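Local coordinates for protein 2,5-dihydroxypyridine 5,6-dioxygenase (Pseudomonas putida KT2440, PDB 7CUP) that catalyses the iron-dependent, dioxygenolytic opening of the 2,5-dihydroxypyridine ring between carbons 5 and 6, giving N-formylmaleamate in aerobic nicotinate degradation, at residues E13-L16 and K17-V21; G77-A80 and L81-N84; A87-A90 and L91-A94; L103-S106 and P107-Q111; T176-G179 and Y180-P184. All blocks are in the same frame, centred on the assembly; numbering follows the deposited sequence.

Contact 1: residues E13-L16 and K17-V21; sequences EHVL and KLSRV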
loop_
_atom_site.group_PDB
_atom_site.type_symbol
_atom_site.label_atom_id
_atom_site.label_comp_id
_atom_site.label_asym_id
_atom_site.label_seq_id
_atom_site.Cartn_x
_atom_site.Cartn_y
_atom_site.Cartn_z
ATOM N N GLU A 13 -19.885 -0.832 -16.442
ATOM C CA GLU A 13 -20.677 0.047 -17.346
ATOM C C GLU A 13 -21.853 -0.750 -17.920
ATOM O O GLU A 13 -22.974 -0.207 -17.917
ATOM C CB GLU A 13 -19.849 0.629 -18.484
ATOM C CG GLU A 13 -18.816 1.589 -17.976
ATOM C CD GLU A 13 -17.861 2.062 -19.049
ATOM O OE1 GLU A 13 -18.348 2.753 -19.971
ATOM O OE2 GLU A 13 -16.632 1.778 -18.924
ATOM N N HIS A 14 -21.613 -1.964 -18.419
ATOM C CA HIS A 14 -22.670 -2.831 -19.011
ATOM C C HIS A 14 -23.793 -3.083 -17.994
ATOM O O HIS A 14 -24.979 -2.799 -18.303
ATOM C CB HIS A 14 -22.066 -4.129 -19.555
ATOM C CG HIS A 14 -23.098 -5.145 -19.918
ATOM N ND1 HIS A 14 -23.737 -5.137 -21.135
ATOM C CD2 HIS A 14 -23.569 -6.218 -19.251
ATOM C CE1 HIS A 14 -24.581 -6.143 -21.199
ATOM N NE2 HIS A 14 -24.496 -6.829 -20.054
ATOM N N VAL A 15 -23.448 -3.517 -16.786
ATOM C CA VAL A 15 -24.445 -3.916 -15.753
ATOM C C VAL A 15 -25.145 -2.660 -15.205
ATOM O O VAL A 15 -26.343 -2.752 -14.962
ATOM C CB VAL A 15 -23.787 -4.799 -14.670
ATOM C CG1 VAL A 15 -24.774 -5.168 -13.566
ATOM C CG2 VAL A 15 -23.192 -6.060 -15.316
ATOM N N LEU A 16 -24.452 -1.533 -15.019
ATOM C CA LEU A 16 -25.101 -0.272 -14.555
ATOM C C LEU A 16 -26.072 0.264 -15.639
ATOM O O LEU A 16 -27.156 0.682 -15.281
ATOM C CB LEU A 16 -24.025 0.752 -14.216
ATOM C CG LEU A 16 -23.177 0.453 -12.975
ATOM C CD1 LEU A 16 -22.275 1.645 -12.717
ATOM C CD2 LEU A 16 -24.002 0.151 -11.753
ATOM N N LYS A 17 -25.721 0.159 -16.918
ATOM C CA LYS A 17 -26.633 0.479 -18.050
ATOM C C LYS A 17 -27.890 -0.407 -17.984
ATOM O O LYS A 17 -29.001 0.147 -17.985
ATOM C CB LYS A 17 -25.901 0.344 -19.385
ATOM C CG LYS A 17 -25.759 1.655 -20.130
ATOM C CD LYS A 17 -25.111 1.551 -21.494
ATOM C CE LYS A 17 -23.666 1.997 -21.456
ATOM N NZ LYS A 17 -22.931 1.602 -22.677
ATOM N N LEU A 18 -27.737 -1.723 -17.882
ATOM C CA LEU A 18 -28.906 -2.616 -17.768
ATOM C C LEU A 18 -29.707 -2.214 -16.531
ATOM O O LEU A 18 -30.928 -2.381 -16.536
ATOM C CB LEU A 18 -28.438 -4.070 -17.683
ATOM C CG LEU A 18 -27.953 -4.672 -18.994
ATOM C CD1 LEU A 18 -27.412 -6.082 -18.773
ATOM C CD2 LEU A 18 -29.073 -4.670 -20.037
ATOM N N SER A 19 -29.035 -1.724 -15.496
ATOM C CA SER A 19 -29.647 -1.254 -14.226
ATOM C C SER A 19 -30.227 0.169 -14.358
ATOM O O SER A 19 -30.600 0.745 -13.321
ATOM C CB SER A 19 -28.640 -1.333 -13.083
ATOM O OG SER A 19 -28.337 -2.670 -12.750
ATOM N N ARG A 20 -30.262 0.739 -15.559
ATOM C CA ARG A 20 -30.898 2.046 -15.884
ATOM C C ARG A 20 -30.152 3.193 -15.203
ATOM O O ARG A 20 -30.768 4.233 -14.872
ATOM C CB ARG A 20 -32.407 1.999 -15.598
ATOM C CG ARG A 20 -33.149 1.150 -16.627
ATOM C CD ARG A 20 -34.663 1.298 -16.717
ATOM N NE ARG A 20 -35.272 -0.032 -16.671
ATOM C CZ ARG A 20 -35.234 -0.960 -17.643
ATOM N NH1 ARG A 20 -34.618 -0.713 -18.789
ATOM N NH2 ARG A 20 -35.819 -2.138 -17.460
ATOM N N VAL A 21 -28.839 3.066 -15.054
ATOM C CA VAL A 21 -28.010 4.212 -14.597
ATOM C C VAL A 21 -27.721 5.089 -15.807
ATOM O O VAL A 21 -27.311 4.563 -16.831
ATOM C CB VAL A 21 -26.713 3.742 -13.946
ATOM C CG1 VAL A 21 -25.781 4.891 -13.676
ATOM C CG2 VAL A 21 -27.004 2.940 -12.696
#
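His14 swings its CG opposite its own backbone N (chi1 169°), which carries the imidazole along the helix to Leu18, whereas the hydroxyl of Ser19 lies beside its backbone N (chi1 -69°) and folds back onto Val15. CG of Leu18 sits over one face of the His14 ring, offset toward the rim, and CD1 of Leu18 comes within 3.3 Å of His14 NE2. That nitrogen is hydrogen-bonded to the carbonyl of Pro134, which helps fix the turn of the ring. Val15 O is gripped twice by one residue: Ser19 N donates at 2.9 Å and Ser19 OG at 3.0 Å to Val15 O, from opposite faces of the carbonyl plane. Ordinary helical bonds, Lys17 N to Glu13 O and Leu18 N to His14 O, precede this point. Helix 5-18 then ends in a Schellman motif, with Arg20 at positive phi (67°) as the C-prime residue, Val21 N bonding back to Leu16 O at 2.9 Å and Arg20 N to Lys17 O at 2.8 Å. An alanine in place of Ser19 would probably leave Val15 O with the backbone N-H as its one donor here and Ala181 N without its hydroxyl partner. The reversal brings CG2 of Val21 against CB of Leu16 at 4.0 Å, and both side chains pack on Leu96 of strand 96-99.

Contact 2: residues G77-A80 and L81-N84; sequences GDTA and LTGN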
loop_
_atom_site.group_PDB
_atom_site.type_symbol
_atom_site.label_atom_id
_atom_site.label_comp_id
_atom_site.label_asym_id
_atom_site.label_seq_id
_atom_site.Cartn_x
_atom_site.Cartn_y
_atom_site.Cartn_z
ATOM N N GLY A 77 -28.025 -12.152 11.065
ATOM C CA GLY A 77 -28.417 -11.378 12.248
ATOM C C GLY A 77 -28.525 -9.911 11.928
ATOM O O GLY A 77 -28.952 -9.572 10.820
ATOM N N ASP A 78 -28.133 -9.087 12.895
ATOM C CA ASP A 78 -27.971 -7.634 12.720
ATOM C C ASP A 78 -26.930 -7.447 11.626
ATOM O O ASP A 78 -26.254 -8.425 11.234
ATOM C CB ASP A 78 -27.617 -6.965 14.050
ATOM C CG ASP A 78 -28.735 -7.068 15.073
ATOM O OD1 ASP A 78 -29.837 -7.486 14.701
ATOM O OD2 ASP A 78 -28.481 -6.762 16.243
ATOM N N THR A 79 -26.903 -6.248 11.081
ATOM C CA THR A 79 -25.943 -5.804 10.052
ATOM C C THR A 79 -25.408 -4.439 10.476
ATOM O O THR A 79 -25.831 -3.905 11.524
ATOM C CB THR A 79 -26.576 -5.746 8.646
ATOM O OG1 THR A 79 -27.370 -4.562 8.484
ATOM C CG2 THR A 79 -27.428 -6.949 8.317
ATOM N N ALA A 80 -24.560 -3.860 9.642
ATOM C CA ALA A 80 -23.927 -2.564 9.918
ATOM C C ALA A 80 -25.013 -1.491 9.858
ATOM O O ALA A 80 -24.817 -0.425 10.430
ATOM C CB ALA A 80 -22.782 -2.334 8.968
ATOM N N LEU A 81 -26.171 -1.794 9.282
ATOM C CA LEU A 81 -27.291 -0.824 9.243
ATOM C C LEU A 81 -28.107 -0.851 10.523
ATOM O O LEU A 81 -28.864 0.125 10.739
ATOM C CB LEU A 81 -28.184 -1.116 8.039
ATOM C CG LEU A 81 -27.608 -0.655 6.707
ATOM C CD1 LEU A 81 -28.658 -0.807 5.635
ATOM C CD2 LEU A 81 -27.104 0.785 6.773
ATOM N N THR A 82 -27.999 -1.886 11.349
ATOM C CA THR A 82 -28.883 -1.988 12.540
ATOM C C THR A 82 -28.600 -0.778 13.432
ATOM O O THR A 82 -27.425 -0.582 13.737
ATOM C CB THR A 82 -28.716 -3.303 13.306
ATOM O OG1 THR A 82 -28.899 -4.337 12.332
ATOM C CG2 THR A 82 -29.703 -3.429 14.447
ATOM N N GLY A 83 -29.633 -0.015 13.798
ATOM C CA GLY A 83 -29.531 1.164 14.685
ATOM C C GLY A 83 -28.725 2.288 14.050
ATOM O O GLY A 83 -28.189 3.130 14.796
ATOM N N ASN A 84 -28.641 2.336 12.723
ATOM C CA ASN A 84 -27.754 3.285 11.991
ATOM C C ASN A 84 -28.566 3.966 10.878
ATOM O O ASN A 84 -28.325 3.776 9.628
ATOM C CB ASN A 84 -26.473 2.585 11.547
ATOM C CG ASN A 84 -25.366 3.579 11.298
ATOM O OD1 ASN A 84 -25.619 4.774 11.058
ATOM N ND2 ASN A 84 -24.141 3.093 11.344
HETATM O O HOH W 1 -25.313 -2.318 13.611
HETATM O O HOH W 2 -22.110 0.350 11.098
#
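Thr79 and Thr82 grip each other across a type I beta turn that runs from one to the other, in the loop leading to helix 85-92. Thr82 N closes the turn on Thr79 O at 3.0 Å. In return, Thr79 N points almost straight at the hydroxyl of Thr82, with 3.0 Å from Thr79 N to Thr82 OG1 and an N-H...O angle of 170°. Thr79 OG1, set between its own backbone N and carbonyl carbon (chi1 79°), accepts from Leu81 N at 3.1 Å. A valine in place of Thr82 would probably leave the N-H of Thr79 without its acceptor and the start of the turn less firmly held. Beside this pair, the methyl CG2 of Thr82 lies against the carboxylate carbon of Asp78, the two side chains crossing at about a right angle. A type II turn from Leu81 to Asn84 follows directly, with Gly83 at positive phi, and delivers Asn84 to the N-cap of the helix. Farther out, Leu81 packs on Leu103 and Ile112. One water donates to both Thr79 O and Thr82 O, at 2.7 Å from each of these oxygens.

Contact 3: residues A87-A90 and L91-A94; sequences AQRA and LEAA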
loop_
_atom_site.group_PDB
_atom_site.type_symbol
_atom_site.label_atom_id
_atom_site.label_comp_id
_atom_site.label_asym_id
_atom_site.label_seq_id
_atom_site.Cartn_x
_atom_site.Cartn_y
_atom_site.Cartn_z
ATOM N N ALA A 87 -26.636 6.266 8.119
ATOM C CA ALA A 87 -26.062 5.421 7.036
ATOM C C ALA A 87 -27.173 4.901 6.124
ATOM O O ALA A 87 -27.038 4.952 4.880
ATOM C CB ALA A 87 -25.284 4.283 7.638
ATOM N N GLN A 88 -28.276 4.444 6.705
ATOM C CA GLN A 88 -29.420 3.985 5.889
ATOM C C GLN A 88 -29.850 5.148 4.985
ATOM O O GLN A 88 -30.075 4.899 3.756
ATOM C CB GLN A 88 -30.517 3.445 6.801
ATOM C CG GLN A 88 -31.685 2.854 6.039
ATOM C CD GLN A 88 -32.832 2.510 6.957
ATOM O OE1 GLN A 88 -32.640 1.947 8.032
ATOM N NE2 GLN A 88 -34.026 2.880 6.538
ATOM N N ARG A 89 -29.993 6.368 5.528
ATOM C CA ARG A 89 -30.472 7.539 4.729
ATOM C C ARG A 89 -29.429 7.915 3.665
ATOM O O ARG A 89 -29.791 8.518 2.652
ATOM C CB ARG A 89 -30.768 8.758 5.618
ATOM C CG ARG A 89 -31.926 8.591 6.594
ATOM C CD ARG A 89 -33.210 8.866 5.863
ATOM N NE ARG A 89 -34.457 8.665 6.586
ATOM C CZ ARG A 89 -34.992 9.520 7.447
ATOM N NH1 ARG A 89 -34.365 10.622 7.806
ATOM N NH2 ARG A 89 -36.152 9.246 7.995
ATOM N N ALA A 90 -28.149 7.652 3.918
ATOM C CA ALA A 90 -27.065 7.981 2.967
ATOM C C ALA A 90 -27.203 7.091 1.736
ATOM O O ALA A 90 -26.941 7.561 0.609
ATOM C CB ALA A 90 -25.713 7.851 3.637
ATOM N N LEU A 91 -27.708 5.882 1.920
ATOM C CA LEU A 91 -27.977 4.936 0.807
ATOM C C LEU A 91 -29.327 5.259 0.153
ATOM O O LEU A 91 -29.395 5.212 -1.080
ATOM C CB LEU A 91 -27.941 3.516 1.367
ATOM C CG LEU A 91 -26.598 3.113 1.975
ATOM C CD1 LEU A 91 -26.680 1.725 2.575
ATOM C CD2 LEU A 91 -25.478 3.156 0.946
ATOM N N GLU A 92 -30.356 5.577 0.942
ATOM C CA GLU A 92 -31.699 5.998 0.428
ATOM C C GLU A 92 -31.600 7.226 -0.480
ATOM O O GLU A 92 -32.458 7.378 -1.374
ATOM C CB GLU A 92 -32.634 6.291 1.600
ATOM C CG GLU A 92 -33.062 5.031 2.279
ATOM C CD GLU A 92 -33.976 5.247 3.467
ATOM O OE1 GLU A 92 -34.282 6.398 3.810
ATOM O OE2 GLU A 92 -34.396 4.249 4.021
ATOM N N ALA A 93 -30.598 8.070 -0.255
ATOM C CA ALA A 93 -30.321 9.266 -1.091
ATOM C C ALA A 93 -30.057 8.859 -2.533
ATOM O O ALA A 93 -30.386 9.645 -3.412
ATOM C CB ALA A 93 -29.155 10.056 -0.534
ATOM N N ALA A 94 -29.456 7.688 -2.767
ATOM C CA ALA A 94 -29.022 7.226 -4.104
ATOM C C ALA A 94 -30.211 6.675 -4.897
ATOM O O ALA A 94 -31.155 6.132 -4.287
ATOM C CB ALA A 94 -27.955 6.165 -3.952
#
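Gln88 and Glu92 are joined by a nearly linear hydrogen bond, 2.9 Å from Gln88 NE2 to Glu92 OE2 with an N-H...O angle of 177°, one turn apart on the last part of helix 85-92. The carboxylate oxygen lies in the amide plane of Gln88, yet the donor reaches it from above the carboxylate plane; the two flat groups are turned 68° against each other. Gln88 gets there by an extended chain with CG opposite the backbone N (chi1 -176°), and the same NE2 probably also bonds to OE1 of Gln111 on helix 107-114, which ties the two helices together. The other carboxylate oxygen serves Arg89 in a longer, looser salt bridge, 3.6 Å between Arg89 NE and Glu92 OE1. Here Glu92 OE1 meets the guanidinium at its edge, close to its plane; the bend of the arginine chain at chi2 brings CD and NE back beside this oxygen. Glu92 is thus shared between a neutral amide and a positive group, which would favour its ionised form.

The backbone carries the usual i to i+4 bonds, among them Glu92 N to Gln88 O at 2.9 Å. On the inner side, Leu91 packs against Ile112 of helix 107-114 and reaches Val57 and Leu30 on strands of the parallel sheet. Ala90 and Ala93 face the third subunit, another copy of the protein, where Ala90 meets Ala90 of that subunit and Ala93 its Arg89. The methyl CB of Ala93 rests 3.5 Å from Ala90 O.

Contact 4: residues L103-S106 and P107-Q111; sequences LLHS and PEQEQ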
loop_
_atom_site.group_PDB
_atom_site.type_symbol
_atom_site.label_atom_id
_atom_site.label_comp_id
_atom_site.label_asym_id
_atom_site.label_seq_id
_atom_site.Cartn_x
_atom_site.Cartn_y
_atom_site.Cartn_z
ATOM N N LEU A 103 -24.811 -6.551 2.501
ATOM C CA LEU A 103 -25.885 -6.193 3.449
ATOM C C LEU A 103 -26.887 -7.330 3.386
ATOM O O LEU A 103 -27.552 -7.448 2.357
ATOM C CB LEU A 103 -26.597 -4.909 3.017
ATOM C CG LEU A 103 -25.932 -3.595 3.366
ATOM C CD1 LEU A 103 -26.875 -2.478 2.973
ATOM C CD2 LEU A 103 -25.564 -3.510 4.841
ATOM N N LEU A 104 -26.999 -8.111 4.443
ATOM C CA LEU A 104 -27.965 -9.227 4.471
ATOM C C LEU A 104 -29.383 -8.637 4.432
ATOM O O LEU A 104 -29.555 -7.444 4.865
ATOM C CB LEU A 104 -27.671 -10.051 5.720
ATOM C CG LEU A 104 -26.374 -10.850 5.662
ATOM C CD1 LEU A 104 -26.330 -11.844 6.813
ATOM C CD2 LEU A 104 -26.220 -11.574 4.325
ATOM N N HIS A 105 -30.335 -9.379 3.848
ATOM C CA HIS A 105 -31.770 -8.982 3.822
ATOM C C HIS A 105 -32.147 -8.607 5.256
ATOM O O HIS A 105 -31.837 -9.368 6.146
ATOM C CB HIS A 105 -32.647 -10.082 3.197
ATOM C CG HIS A 105 -32.445 -10.270 1.725
ATOM N ND1 HIS A 105 -31.326 -9.795 1.057
ATOM C CD2 HIS A 105 -33.186 -10.919 0.799
ATOM C CE1 HIS A 105 -31.397 -10.135 -0.216
ATOM N NE2 HIS A 105 -32.527 -10.821 -0.402
ATOM N N SER A 106 -32.677 -7.413 5.494
ATOM C CA SER A 106 -32.938 -6.914 6.864
ATOM C C SER A 106 -34.074 -5.912 6.818
ATOM O O SER A 106 -34.381 -5.381 5.752
ATOM C CB SER A 106 -31.699 -6.326 7.439
ATOM O OG SER A 106 -31.243 -5.234 6.656
ATOM N N PRO A 107 -34.734 -5.612 7.957
ATOM C CA PRO A 107 -35.747 -4.562 7.970
ATOM C C PRO A 107 -35.185 -3.263 7.358
ATOM O O PRO A 107 -35.916 -2.596 6.629
ATOM C CB PRO A 107 -36.162 -4.400 9.448
ATOM C CG PRO A 107 -35.186 -5.271 10.243
ATOM C CD PRO A 107 -34.572 -6.258 9.266
ATOM N N GLU A 108 -33.907 -2.951 7.593
ATOM C CA GLU A 108 -33.312 -1.644 7.185
ATOM C C GLU A 108 -33.110 -1.607 5.663
ATOM O O GLU A 108 -33.423 -0.576 5.045
ATOM C CB GLU A 108 -32.006 -1.373 7.926
ATOM C CG GLU A 108 -32.182 -1.209 9.432
ATOM C CD GLU A 108 -32.340 -2.510 10.204
ATOM O OE1 GLU A 108 -32.352 -3.576 9.571
ATOM O OE2 GLU A 108 -32.420 -2.446 11.426
ATOM N N GLN A 109 -32.623 -2.692 5.079
ATOM C CA GLN A 109 -32.487 -2.866 3.617
ATOM C C GLN A 109 -33.871 -2.794 2.961
ATOM O O GLN A 109 -33.979 -2.200 1.875
ATOM C CB GLN A 109 -31.780 -4.179 3.262
ATOM C CG GLN A 109 -31.848 -4.472 1.776
ATOM C CD GLN A 109 -30.938 -5.562 1.261
ATOM O OE1 GLN A 109 -29.715 -5.391 1.172
ATOM N NE2 GLN A 109 -31.545 -6.663 0.831
ATOM N N GLU A 110 -34.872 -3.419 3.574
ATOM C CA GLU A 110 -36.271 -3.419 3.097
ATOM C C GLU A 110 -36.780 -1.979 3.028
ATOM O O GLU A 110 -37.387 -1.618 2.022
ATOM C CB GLU A 110 -37.130 -4.274 4.031
ATOM C CG GLU A 110 -38.554 -4.396 3.560
ATOM C CD GLU A 110 -38.733 -5.303 2.355
ATOM O OE1 GLU A 110 -39.895 -5.685 2.098
ATOM O OE2 GLU A 110 -37.718 -5.654 1.689
ATOM N N GLN A 111 -36.481 -1.174 4.043
ATOM C CA GLN A 111 -36.855 0.264 4.105
ATOM C C GLN A 111 -36.150 1.037 2.980
ATOM O O GLN A 111 -36.819 1.860 2.326
ATOM C CB GLN A 111 -36.559 0.806 5.494
ATOM C CG GLN A 111 -37.625 0.414 6.509
ATOM C CD GLN A 111 -37.109 0.604 7.912
ATOM O OE1 GLN A 111 -36.286 1.478 8.172
ATOM N NE2 GLN A 111 -37.568 -0.229 8.832
#
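At the start of helix 107-114, Ser106 occupies the N-cap and meets the first turn with both its hydroxyl and its carbonyl. The side-chain oxygen accepts from Gln109 N, a rather long but straight bond of 3.3 Å from Gln109 N to Ser106 OG with an angle of 166° at the hydrogen. A chi1 of 61° tucks OG back over its own peptide, facing the first turn. The hydroxyl also donates weakly to Leu104 O, and so links the incoming loop to the helix start. The Ser106 carbonyl opens the helical pattern, taking Glu110 N at 3.0 Å from Ser106 O. This N-cap arrangement supplies an acceptor to an amide of the first turn that has no earlier helical carbonyl to use. Pro107 follows as the first helical residue, the Ser106-Pro107 linkage itself holding CD of the proline close to CB of the serine. CB of Gln109 lies 3.6 Å from Ser106 OG, and its extended chain runs back along the loop toward Leu103 and His105. Glu108 folds at chi2 and brings OE1 to 3.5 Å from Ser106 CB. The His105 ring makes an edge-to-face pair with Trp187, and its side chain lies about 8 Å from that of His265, an iron ligand.

Contact 5: residues T176-G179 and Y180-P184; sequences TEYG and YADEP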
loop_
_atom_site.group_PDB
_atom_site.type_symbol
_atom_site.label_atom_id
_atom_site.label_comp_id
_atom_site.label_asym_id
_atom_site.label_seq_id
_atom_site.Cartn_x
_atom_site.Cartn_y
_atom_site.Cartn_z
ATOM N N THR A 176 -37.393 -13.378 -7.941
ATOM C CA THR A 176 -36.419 -13.629 -9.032
ATOM C C THR A 176 -35.082 -12.928 -8.748
ATOM O O THR A 176 -35.078 -11.863 -8.103
ATOM C CB THR A 176 -36.990 -13.171 -10.374
ATOM O OG1 THR A 176 -37.101 -11.746 -10.364
ATOM C CG2 THR A 176 -38.335 -13.808 -10.642
ATOM N N GLU A 177 -33.989 -13.534 -9.215
ATOM C CA GLU A 177 -32.662 -12.891 -9.339
ATOM C C GLU A 177 -32.196 -13.143 -10.767
ATOM O O GLU A 177 -32.023 -14.324 -11.063
ATOM C CB GLU A 177 -31.691 -13.460 -8.297
ATOM C CG GLU A 177 -32.195 -13.442 -6.881
ATOM C CD GLU A 177 -31.162 -13.796 -5.830
ATOM O OE1 GLU A 177 -29.977 -13.810 -6.167
ATOM O OE2 GLU A 177 -31.541 -14.039 -4.664
ATOM N N TYR A 178 -32.055 -12.105 -11.619
ATOM C CA TYR A 178 -31.583 -12.188 -13.036
ATOM C C TYR A 178 -30.353 -11.292 -13.277
ATOM O O TYR A 178 -29.901 -11.178 -14.443
ATOM C CB TYR A 178 -32.693 -11.838 -14.050
ATOM C CG TYR A 178 -33.472 -10.559 -13.798
ATOM C CD1 TYR A 178 -32.935 -9.312 -14.107
ATOM C CD2 TYR A 178 -34.771 -10.579 -13.305
ATOM C CE1 TYR A 178 -33.630 -8.133 -13.888
ATOM C CE2 TYR A 178 -35.484 -9.403 -13.086
ATOM C CZ TYR A 178 -34.920 -8.171 -13.377
ATOM O OH TYR A 178 -35.611 -6.991 -13.201
ATOM N N GLY A 179 -29.786 -10.687 -12.226
ATOM C CA GLY A 179 -28.407 -10.162 -12.272
ATOM C C GLY A 179 -28.298 -8.648 -12.344
ATOM O O GLY A 179 -27.161 -8.144 -12.411
ATOM N N TYR A 180 -29.405 -7.902 -12.365
ATOM C CA TYR A 180 -29.318 -6.422 -12.485
ATOM C C TYR A 180 -30.527 -5.788 -11.809
ATOM O O TYR A 180 -31.543 -6.498 -11.598
ATOM C CB TYR A 180 -28.999 -6.020 -13.932
ATOM C CG TYR A 180 -29.985 -6.366 -15.022
ATOM C CD1 TYR A 180 -29.872 -7.532 -15.767
ATOM C CD2 TYR A 180 -30.998 -5.477 -15.385
ATOM C CE1 TYR A 180 -30.760 -7.827 -16.792
ATOM C CE2 TYR A 180 -31.882 -5.755 -16.423
ATOM C CZ TYR A 180 -31.766 -6.932 -17.136
ATOM O OH TYR A 180 -32.640 -7.185 -18.159
ATOM N N ALA A 181 -30.372 -4.527 -11.379
ATOM C CA ALA A 181 -31.349 -3.757 -10.587
ATOM C C ALA A 181 -31.935 -2.605 -11.410
ATOM O O ALA A 181 -31.574 -1.439 -11.126
ATOM C CB ALA A 181 -30.696 -3.249 -9.340
ATOM N N ASP A 182 -32.844 -2.940 -12.336
ATOM C CA ASP A 182 -33.427 -2.045 -13.371
ATOM C C ASP A 182 -34.707 -1.386 -12.844
ATOM O O ASP A 182 -35.010 -0.288 -13.251
ATOM C CB ASP A 182 -33.654 -2.767 -14.710
ATOM C CG ASP A 182 -34.499 -4.024 -14.626
ATOM O OD1 ASP A 182 -34.484 -4.680 -13.566
ATOM O OD2 ASP A 182 -35.136 -4.347 -15.640
ATOM N N GLU A 183 -35.413 -1.983 -11.914
ATOM C CA GLU A 183 -36.704 -1.420 -11.487
ATOM C C GLU A 183 -36.575 -0.774 -10.123
ATOM O O GLU A 183 -35.798 -1.204 -9.283
ATOM C CB GLU A 183 -37.736 -2.533 -11.518
ATOM C CG GLU A 183 -38.140 -2.846 -12.937
ATOM C CD GLU A 183 -39.120 -3.983 -12.976
ATOM O OE1 GLU A 183 -39.020 -4.798 -13.919
ATOM O OE2 GLU A 183 -39.939 -4.066 -12.020
ATOM N N PRO A 184 -37.413 0.239 -9.840
ATOM C CA PRO A 184 -37.327 0.943 -8.568
ATOM C C PRO A 184 -37.661 -0.042 -7.432
ATOM O O PRO A 184 -38.484 -0.924 -7.624
ATOM C CB PRO A 184 -38.327 2.114 -8.697
ATOM C CG PRO A 184 -38.852 2.067 -10.140
ATOM C CD PRO A 184 -38.524 0.699 -10.698
#
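Just past the end of strand 175-177 the backbone turns at Gly179, at a positive phi where a beta carbon would run into the carbonyl oxygen of Tyr178, and this bend sets Tyr178 and Tyr180 against each other. The two rings form a T-shaped pair: the edge of Tyr178 points at the face of Tyr180, with centroids 5.0 Å apart and planes at 70°. CE1 of Tyr178 stands 3.8 Å above the plane of the Tyr180 ring, over its centre, so that the C-H edge of one ring meets the pi cloud of the other. Both side chains rise over their own backbone, chi1 49° for Tyr178 and 63° for Tyr180, which turns the rings toward one another across the glycine. Beyond the stack, the Tyr178 hydroxyl donates to Asp182, with a short 2.6 Å from Tyr178 OH to Asp182 OD1. The acceptor uses its syn lone pair and lies at the edge of the Tyr178 ring, in its plane, while the carboxylate itself stands almost perpendicular to that ring. Lys139 of helix 136-151 and Arg20, beyond the C-terminal end of helix 5-18, both form salt bridges with the other oxygen, Asp182 OD2. The backbone N-H groups of Tyr178 and Gly179 are held by the carboxylate of Asp188. Tyr180 N is buried without a partner. With two cations on one oxygen and a phenol on the other, Asp182 is likely to stay ionised, its negative charge offset by the lysine and the arginine.

Overall arrangement
Contacts 2, 3 and 4 form one cluster around helices 85-92 and 107-114. Leu81 of contact 2 touches Leu103 of contact 4 (CD1 to CD1, 3.6 Å), and the probable bridge between the glutamines of the two helices spans contacts 3 and 4, whose centres are 12 Å apart. Contacts 2 and 3 also both touch the third subunit. Contacts 1 and 5 make a second pair, their centres 11 Å apart, joined by the arginine-aspartate salt bridge and by Leu18 O packing on Asp182 CB at 3.3 Å. Contact 1 stays about 14 Å from contact 4 at the nearest atoms. Contact 4 approaches the active site, the His105 side chain being about 9 Å from the bound iron; contacts 1, 2, 3 and 5 lie away from it.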